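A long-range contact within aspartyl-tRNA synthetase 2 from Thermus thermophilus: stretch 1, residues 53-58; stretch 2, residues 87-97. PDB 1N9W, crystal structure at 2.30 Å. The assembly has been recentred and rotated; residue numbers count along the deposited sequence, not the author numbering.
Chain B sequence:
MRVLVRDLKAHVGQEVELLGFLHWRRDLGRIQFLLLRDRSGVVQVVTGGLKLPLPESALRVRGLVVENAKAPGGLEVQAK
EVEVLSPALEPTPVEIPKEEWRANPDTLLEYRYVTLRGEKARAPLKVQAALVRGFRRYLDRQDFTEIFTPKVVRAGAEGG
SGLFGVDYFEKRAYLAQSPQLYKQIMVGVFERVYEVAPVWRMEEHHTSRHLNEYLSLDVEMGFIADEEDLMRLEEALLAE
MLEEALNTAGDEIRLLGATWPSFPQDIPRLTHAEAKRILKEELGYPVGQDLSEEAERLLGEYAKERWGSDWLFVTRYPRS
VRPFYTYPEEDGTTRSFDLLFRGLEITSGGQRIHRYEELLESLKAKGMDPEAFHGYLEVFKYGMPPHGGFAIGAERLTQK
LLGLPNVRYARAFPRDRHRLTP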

ATOM      1  N   PRO B  53      14.494  32.384 -16.463  1.00 23.64           N
ATOM      2  CA  PRO B  53      15.357  31.397 -15.809  1.00 22.78           C
ATOM      3  C   PRO B  53      15.472  30.193 -16.743  1.00 21.83           C
ATOM      4  O   PRO B  53      14.782  30.147 -17.763  1.00 21.78           O
ATOM      5  N   LEU B  54      16.322  29.226 -16.407  1.00 20.60           N
ATOM      6  CA  LEU B  54      16.497  28.045 -17.255  1.00 19.66           C
ATOM      7  C   LEU B  54      15.325  27.069 -17.164  1.00 19.86           C
ATOM      8  O   LEU B  54      14.503  27.149 -16.255  1.00 17.80           O
ATOM      9  N   PRO B  55      15.227  26.143 -18.136  1.00 19.74           N
ATOM     10  CA  PRO B  55      14.148  25.154 -18.121  1.00 19.25           C
ATOM     11  C   PRO B  55      14.284  24.316 -16.845  1.00 20.34           C
ATOM     12  O   PRO B  55      15.394  24.135 -16.325  1.00 19.81           O
ATOM     13  N   GLU B  56      13.151  23.814 -16.365  1.00 19.09           N
ATOM     14  CA  GLU B  56      13.054  23.004 -15.156  1.00 20.00           C
ATOM     15  C   GLU B  56      13.161  23.819 -13.868  1.00 18.74           C
ATOM     16  O   GLU B  56      13.367  23.267 -12.788  1.00 22.41           O
ATOM     17  N   SER B  57      13.039  25.138 -13.973  1.00 18.56           N
ATOM     18  CA  SER B  57      13.062  25.974 -12.774  1.00 18.85           C
ATOM     19  C   SER B  57      11.655  25.861 -12.198  1.00 18.55           C
ATOM     20  O   SER B  57      10.682  25.707 -12.951  1.00 18.82           O
ATOM     21  N   ALA B  58      11.536  25.909 -10.876  1.00 18.51           N
ATOM     22  CA  ALA B  58      10.226  25.840 -10.237  1.00 17.30           C
ATOM     23  C   ALA B  58       9.680  27.260 -10.243  1.00 18.35           C
ATOM     24  O   ALA B  58      10.378  28.201  -9.861  1.00 16.19           O
ATOM     25  N   PRO B  87      15.364  28.399  -9.222  1.00 19.89           N
ATOM     26  CA  PRO B  87      15.997  28.386 -10.544  1.00 19.18           C
ATOM     27  C   PRO B  87      16.908  27.185 -10.775  1.00 20.51           C
ATOM     28  O   PRO B  87      17.677  26.788  -9.895  1.00 21.41           O
ATOM     29  N   ALA B  88      16.815  26.600 -11.961  1.00 20.54           N
ATOM     30  CA  ALA B  88      17.670  25.473 -12.288  1.00 23.24           C
ATOM     31  C   ALA B  88      19.043  26.103 -12.553  1.00 24.91           C
ATOM     32  O   ALA B  88      19.120  27.238 -13.004  1.00 22.43           O
ATOM     33  N   LEU B  89      20.122  25.383 -12.270  1.00 28.36           N
ATOM     34  CA  LEU B  89      21.456  25.947 -12.465  1.00 31.65           C
ATOM     35  C   LEU B  89      22.130  25.532 -13.761  1.00 34.27           C
ATOM     36  O   LEU B  89      22.974  26.255 -14.281  1.00 36.22           O
ATOM     37  N   GLU B  90      21.766  24.368 -14.282  1.00 38.88           N
ATOM     38  CA  GLU B  90      22.375  23.864 -15.507  1.00 42.96           C
ATOM     39  C   GLU B  90      21.329  23.393 -16.511  1.00 44.45           C
ATOM     40  O   GLU B  90      20.204  23.028 -16.144  1.00 44.16           O
ATOM     41  N   PRO B  91      21.685  23.405 -17.804  1.00 45.06           N
ATOM     42  CA  PRO B  91      20.752  22.961 -18.840  1.00 45.17           C
ATOM     43  C   PRO B  91      20.526  21.468 -18.635  1.00 44.47           C
ATOM     44  O   PRO B  91      21.445  20.748 -18.242  1.00 44.21           O
ATOM     45  N   THR B  92      19.308  21.000 -18.878  1.00 45.34           N
ATOM     46  CA  THR B  92      19.012  19.585 -18.704  1.00 46.74           C
ATOM     47  C   THR B  92      19.842  18.765 -19.684  1.00 48.43           C
ATOM     48  O   THR B  92      19.979  19.129 -20.852  1.00 48.44           O
ATOM     49  N   PRO B  93      20.417  17.648 -19.213  1.00 50.13           N
ATOM     50  CA  PRO B  93      21.242  16.766 -20.044  1.00 51.38           C
ATOM     51  C   PRO B  93      20.540  16.419 -21.350  1.00 52.76           C
ATOM     52  O   PRO B  93      21.173  16.310 -22.399  1.00 53.05           O
ATOM     53  N   VAL B  94      19.226  16.248 -21.273  1.00 54.35           N
ATOM     54  CA  VAL B  94      18.420  15.928 -22.443  1.00 56.23           C
ATOM     55  C   VAL B  94      17.189  16.832 -22.427  1.00 57.57           C
ATOM     56  O   VAL B  94      16.691  17.187 -21.357  1.00 57.63           O
ATOM     57  N   GLU B  95      16.710  17.225 -23.605  1.00 58.36           N
ATOM     58  CA  GLU B  95      15.528  18.080 -23.680  1.00 59.07           C
ATOM     59  C   GLU B  95      14.313  17.302 -23.184  1.00 58.96           C
ATOM     60  O   GLU B  95      13.737  16.501 -23.919  1.00 59.19           O
ATOM     61  N   ILE B  96      13.935  17.539 -21.931  1.00 58.11           N
ATOM     62  CA  ILE B  96      12.783  16.867 -21.344  1.00 57.28           C
ATOM     63  C   ILE B  96      11.540  16.970 -22.236  1.00 57.84           C
ATOM     64  O   ILE B  96      10.852  15.973 -22.460  1.00 58.87           O
ATOM     65  N   PRO B  97      11.241  18.171 -22.770  1.00 57.49           N
ATOM     66  CA  PRO B  97      10.065  18.338 -23.634  1.00 57.19           C
ATOM     67  C   PRO B  97       9.984  17.320 -24.778  1.00 57.50           C
ATOM     68  O   PRO B  97      10.912  16.537 -25.009  1.00 57.36           O
TER

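Two stretches meet here, burying 439 Å² in total, and stretch 1 bends through a type II beta turn from Leu-54 to Ser-57. Pro-87 comes first along stretch 2. Its CA-to-CB bond points away overall, yet Pro-87 CA lies 3.1 Å from Ser-57 OG.

Ala-88 touches Leu-54, Pro-55, Glu-56 and Ser-57. The backbone Ala-88 N donates a hydrogen bond to Ser-57 OG, at 2.7 Å and with a nearly straight angle of 161°. Ser-57 is in the m rotamer, and Ser-57 OG in turn donates to Leu-54 O at 3.0 Å. One hydroxyl thus ties the turn to the second stretch. The Ala-88 methyl points toward stretch 1. Ala-88 CB sits 3.4 Å from Pro-55 O and 4.3 Å from Leu-54 CB. Water 1 bridges the backbones, accepting from Leu-54 N (2.8 Å) and donating to Ala-88 O (2.7 Å).

The CA-to-CB bonds of Leu-89 and Glu-90 point away, and what stretch 1 touches is their backbone. Leu-54, with chi1 m and chi2 t, reaches along this backbone. Leu-54 CD1 is 3.7 Å from Leu-89 O and 3.9 Å from Glu-90 C. The same methyl meets the ring of Pro-91, with Leu-54 CD1 4.4 Å from Pro-91 CD.

The CA-to-CB bond of Thr-92 points toward stretch 1, and chi1 is p. The methyl Thr-92 CG2 packs 3.5 Å from Glu-56 CG, while Thr-92 OG1 donates to Val-94 O at 2.9 Å. Water 2 donates to Pro-55 O (2.8 Å) and Glu-90 O (2.9 Å), and accepts a weak bond from Thr-92 N (3.2 Å).

Pro-93, Val-94 and Glu-95 are out of reach. Ile-96, chi1 m and chi2 t, returns to the contact, placing Ile-96 CD1 3.2 Å from Glu-56 OE2. Glu-56 has chi1 and chi2 both m, and its carboxylate is hydrogen-bonded elsewhere in the structure.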

ATOM      1  CB  PRO B  53      14.590  31.072 -14.533  1.00 23.01           C
ATOM      2  CG  PRO B  53      13.166  31.100 -15.010  1.00 22.35           C
ATOM      3  CD  PRO B  53      13.124  32.326 -15.920  1.00 22.80           C
ATOM      4  CB  LEU B  54      17.796  27.299 -16.880  1.00 18.17           C
ATOM      5  CG  LEU B  54      19.139  27.933 -17.278  1.00 24.25           C
ATOM      6  CD1 LEU B  54      20.332  27.177 -16.633  1.00 22.18           C
ATOM      7  CD2 LEU B  54      19.257  27.914 -18.802  1.00 19.93           C
ATOM      8  CB  PRO B  55      14.408  24.334 -19.382  1.00 18.53           C
ATOM      9  CG  PRO B  55      15.031  25.333 -20.308  1.00 21.21           C
ATOM     10  CD  PRO B  55      15.965  26.107 -19.413  1.00 18.13           C
ATOM     11  CB  GLU B  56      14.082  21.855 -15.158  1.00 19.70           C
ATOM     12  CG  GLU B  56      13.716  20.686 -16.086  1.00 19.93           C
ATOM     13  CD  GLU B  56      12.251  20.249 -15.971  1.00 22.52           C
ATOM     14  OE1 GLU B  56      11.746  20.082 -14.836  1.00 22.18           O
ATOM     15  OE2 GLU B  56      11.600  20.070 -17.024  1.00 20.08           O
ATOM     16  CB  SER B  57      13.358  27.440 -13.119  1.00 18.77           C
ATOM     17  OG  SER B  57      14.743  27.668 -13.306  1.00 19.73           O
ATOM     18  CB  ALA B  58      10.356  25.320  -8.813  1.00 15.83           C
ATOM     19  CB  PRO B  87      16.774  29.703 -10.571  1.00 19.13           C
ATOM     20  CG  PRO B  87      17.158  29.894  -9.134  1.00 20.15           C
ATOM     21  CD  PRO B  87      15.889  29.505  -8.394  1.00 20.85           C
ATOM     22  CB  ALA B  88      17.151  24.759 -13.517  1.00 24.38           C
ATOM     23  CB  LEU B  89      22.367  25.571 -11.290  1.00 30.71           C
ATOM     24  CG  LEU B  89      21.987  26.047  -9.880  1.00 31.90           C
ATOM     25  CD1 LEU B  89      23.079  25.658  -8.883  1.00 31.35           C
ATOM     26  CD2 LEU B  89      21.809  27.558  -9.887  1.00 30.13           C
ATOM     27  CB  GLU B  90      23.302  22.684 -15.201  1.00 45.40           C
ATOM     28  CG  GLU B  90      24.426  22.941 -14.193  1.00 49.64           C
ATOM     29  CD  GLU B  90      25.504  23.869 -14.714  1.00 51.93           C
ATOM     30  OE1 GLU B  90      25.932  23.698 -15.880  1.00 53.98           O
ATOM     31  OE2 GLU B  90      25.941  24.761 -13.948  1.00 53.72           O
ATOM     32  CB  PRO B  91      21.508  23.264 -20.131  1.00 45.77           C
ATOM     33  CG  PRO B  91      22.325  24.474 -19.759  1.00 45.64           C
ATOM     34  CD  PRO B  91      22.854  24.076 -18.405  1.00 44.99           C
ATOM     35  CB  THR B  92      17.520  19.293 -18.931  1.00 45.63           C
ATOM     36  OG1 THR B  92      17.117  19.808 -20.202  1.00 44.36           O
ATOM     37  CG2 THR B  92      16.685  19.935 -17.834  1.00 45.42           C
ATOM     38  CB  PRO B  93      21.440  15.548 -19.149  1.00 51.08           C
ATOM     39  CG  PRO B  93      21.473  16.157 -17.781  1.00 51.18           C
ATOM     40  CD  PRO B  93      20.315  17.122 -17.839  1.00 50.34           C
ATOM     41  CB  VAL B  94      17.980  14.439 -22.425  1.00 56.12           C
ATOM     42  CG1 VAL B  94      16.988  14.167 -23.547  1.00 56.61           C
ATOM     43  CG2 VAL B  94      19.200  13.536 -22.579  1.00 56.71           C
ATOM     44  CB  GLU B  95      15.273  18.550 -25.116  1.00 60.05           C
ATOM     45  CG  GLU B  95      16.220  19.627 -25.626  1.00 62.04           C
ATOM     46  CD  GLU B  95      15.790  20.170 -26.988  1.00 63.44           C
ATOM     47  OE1 GLU B  95      15.710  19.378 -27.954  1.00 63.17           O
ATOM     48  OE2 GLU B  95      15.532  21.389 -27.091  1.00 64.36           O
ATOM     49  CB  ILE B  96      12.487  17.431 -19.934  1.00 56.52           C
ATOM     50  CG1 ILE B  96      13.611  17.009 -18.984  1.00 55.67           C
ATOM     51  CG2 ILE B  96      11.141  16.936 -19.422  1.00 54.85           C
ATOM     52  CD1 ILE B  96      13.449  17.503 -17.575  1.00 55.64           C
ATOM     53  CB  PRO B  97      10.217  19.767 -24.144  1.00 57.02           C
ATOM     54  CG  PRO B  97      10.869  20.452 -22.996  1.00 57.42           C
ATOM     55  CD  PRO B  97      11.926  19.461 -22.574  1.00 56.23           C
TER
HETATM   56  O   HOH W   1      17.804  29.410 -13.992  1.00 18.57           O
HETATM   57  O   HOH W   2      17.820  23.575 -17.668  1.00 30.02           O